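Local coordinates for protein mannan endo-1,6-alpha-mannosidase (Chaetomium thermophilum, PDB 6RY0) that probably acts on alpha-1,6-mannosidic linkages as a calcium-binding member of glycosyl hydrolase family 76, linked to transfer of GPI-anchored glycoproteins into the fungal cell wall, at residues Asn147-Asp150 with Asp151-Gln154. Numbering follows the deposited sequence.
Sequences NPPD and DKPQ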
ATOM      1  N   ASN A 147     -15.856  -2.779  13.165  1.00  9.86           N
ATOM      2  CA  ASN A 147     -16.747  -2.377  12.098  1.00  9.49           C
ATOM      3  C   ASN A 147     -17.279  -0.980  12.301  1.00  9.51           C
ATOM      4  O   ASN A 147     -17.616  -0.602  13.420  1.00 10.83           O
ATOM      5  CB  ASN A 147     -17.937  -3.323  12.021  1.00 10.26           C
ATOM      6  CG  ASN A 147     -17.573  -4.716  11.569  1.00 10.12           C
ATOM      7  OD1 ASN A 147     -16.609  -4.931  10.821  1.00  9.98           O
ATOM      8  ND2 ASN A 147     -18.365  -5.687  11.986  1.00 11.74           N
ATOM      9  N   PRO A 148     -17.474  -0.237  11.215  1.00  9.97           N
ATOM     10  CA  PRO A 148     -18.237   1.017  11.269  1.00 10.54           C
ATOM     11  C   PRO A 148     -19.644   0.785  11.748  1.00 10.49           C
ATOM     12  O   PRO A 148     -20.126  -0.350  11.709  1.00 10.49           O
ATOM     13  CB  PRO A 148     -18.265   1.486   9.795  1.00 11.03           C
ATOM     14  CG  PRO A 148     -17.039   0.829   9.178  1.00 11.15           C
ATOM     15  CD  PRO A 148     -17.020  -0.524   9.843  1.00  9.99           C
ATOM     16  N   PRO A 149     -20.331   1.853  12.169  1.00 11.20           N
ATOM     17  CA  PRO A 149     -21.741   1.729  12.552  1.00 12.06           C
ATOM     18  C   PRO A 149     -22.578   1.085  11.458  1.00 11.33           C
ATOM     19  O   PRO A 149     -22.236   1.071  10.262  1.00 11.44           O
ATOM     20  CB  PRO A 149     -22.152   3.181  12.792  1.00 13.37           C
ATOM     21  CG  PRO A 149     -20.877   3.842  13.273  1.00 13.91           C
ATOM     22  CD  PRO A 149     -19.843   3.235  12.356  1.00 12.66           C
ATOM     23  N   ASP A 150     -23.731   0.585  11.890  0.86 11.25           N
ATOM     24  CA  ASP A 150     -24.544  -0.219  11.012  0.86 11.81           C
ATOM     25  C   ASP A 150     -25.033   0.525   9.760  0.86 13.12           C
ATOM     26  O   ASP A 150     -25.269  -0.088   8.733  0.86 14.59           O
ATOM     27  CB  ASP A 150     -25.795  -0.687  11.756  0.86 13.08           C
ATOM     28  CG  ASP A 150     -25.494  -1.599  12.927  0.86 13.98           C
ATOM     29  OD1 ASP A 150     -24.356  -2.049  13.089  0.86 13.71           O
ATOM     30  OD2 ASP A 150     -26.453  -1.909  13.686  0.86 16.33           O
ATOM     31  N   ASP A 151     -25.194   1.821   9.854  0.82 13.29           N
ATOM     32  CA  ASP A 151     -25.682   2.588   8.715  0.82 14.07           C
ATOM     33  C   ASP A 151     -24.568   3.060   7.802  0.82 13.83           C
ATOM     34  O   ASP A 151     -24.860   3.710   6.788  0.82 16.20           O
ATOM     35  CB  ASP A 151     -26.431   3.805   9.242  0.82 14.98           C
ATOM     36  CG  ASP A 151     -25.511   4.749   9.921  0.82 17.91           C
ATOM     37  OD1 ASP A 151     -24.834   4.302  10.868  0.82 18.30           O
ATOM     38  OD2 ASP A 151     -25.417   5.909   9.444  0.82 21.06           O
ATOM     39  N   LYS A 152     -23.315   2.742   8.130  1.00 12.40           N
ATOM     40  CA  LYS A 152     -22.170   3.239   7.392  1.00 11.78           C
ATOM     41  C   LYS A 152     -21.591   2.131   6.538  1.00 11.06           C
ATOM     42  O   LYS A 152     -21.796   0.951   6.819  1.00 11.29           O
ATOM     43  CB  LYS A 152     -21.108   3.763   8.376  1.00 12.52           C
ATOM     44  CG  LYS A 152     -21.487   5.061   9.072  1.00 15.38           C
ATOM     45  CD  LYS A 152     -21.513   6.260   8.128  1.00 18.45           C
ATOM     46  CE  LYS A 152     -22.104   7.464   8.840  1.00 22.24           C
ATOM     47  NZ  LYS A 152     -22.217   8.643   7.982  1.00 24.89           N
ATOM     48  N   PRO A 153     -20.815   2.480   5.524  1.00 11.30           N
ATOM     49  CA  PRO A 153     -20.201   1.466   4.673  1.00 11.46           C
ATOM     50  C   PRO A 153     -19.264   0.583   5.485  1.00 10.17           C
ATOM     51  O   PRO A 153     -18.514   1.065   6.313  1.00 12.14           O
ATOM     52  CB  PRO A 153     -19.448   2.298   3.646  1.00 13.35           C
ATOM     53  CG  PRO A 153     -20.058   3.609   3.647  1.00 14.63           C
ATOM     54  CD  PRO A 153     -20.524   3.833   5.044  1.00 12.84           C
ATOM     55  N   GLN A 154     -19.286  -0.699   5.195  1.00  9.09           N
ATOM     56  CA  GLN A 154     -18.494  -1.684   5.885  1.00  8.39           C
ATOM     57  C   GLN A 154     -17.192  -1.960   5.134  1.00  7.67           C
ATOM     58  O   GLN A 154     -17.097  -1.737   3.919  1.00  7.67           O
ATOM     59  CB  GLN A 154     -19.335  -2.961   6.059  1.00  9.41           C
ATOM     60  CG  GLN A 154     -20.595  -2.742   6.904  1.00 10.51           C
ATOM     61  CD  GLN A 154     -20.267  -2.338   8.318  1.00  9.90           C
ATOM     62  OE1 GLN A 154     -19.480  -3.001   8.997  1.00 10.31           O
ATOM     63  NE2 GLN A 154     -20.832  -1.244   8.767  1.00 10.37           N
TER
HETATM   64  O   HOH W   1     -16.953  -3.749   8.414  1.00  9.04           O
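Gln154 reaches back across a tight turn to Pro148 and Asn147, a local contact in the proline-rich loop joining helix 127-142 to helix 155-167. Its chain is bent at chi2 (-63°), which folds the amide into the bend. There Gln154 NE2 donates to Pro148 O at 3.2 Å, almost straight (176°) and in the plane of its own amide, but rising above the carbonyl plane of Pro148. Gln154 NE2 also donates to Lys152 O at 3.1 Å, so one amide ties both limbs of the loop. On the other branch, Gln154 OE1 lies 3.4 Å from Asn147 CB, and a water donates to both Gln154 OE1 and Asn147 OD1. The two amides stand nearly perpendicular, while Asn147 ND2 bonds to Ile417 O. With an alanine here in place of Gln154, Pro148 O and Lys152 O would probably lose this shared donor, and the bridging water one acceptor. Over one face of the Gln154 amide lies the Pro148 ring, whose CG is 3.2 Å from Pro153 O, a buried oxygen lacking a polar partner. Lys152 N donates to Pro149 O at 2.9 Å, closing the type I beta turn from Pro149 to Lys152 that reverses the chain shortly before Gln154, the N-cap residue of helix 155-167.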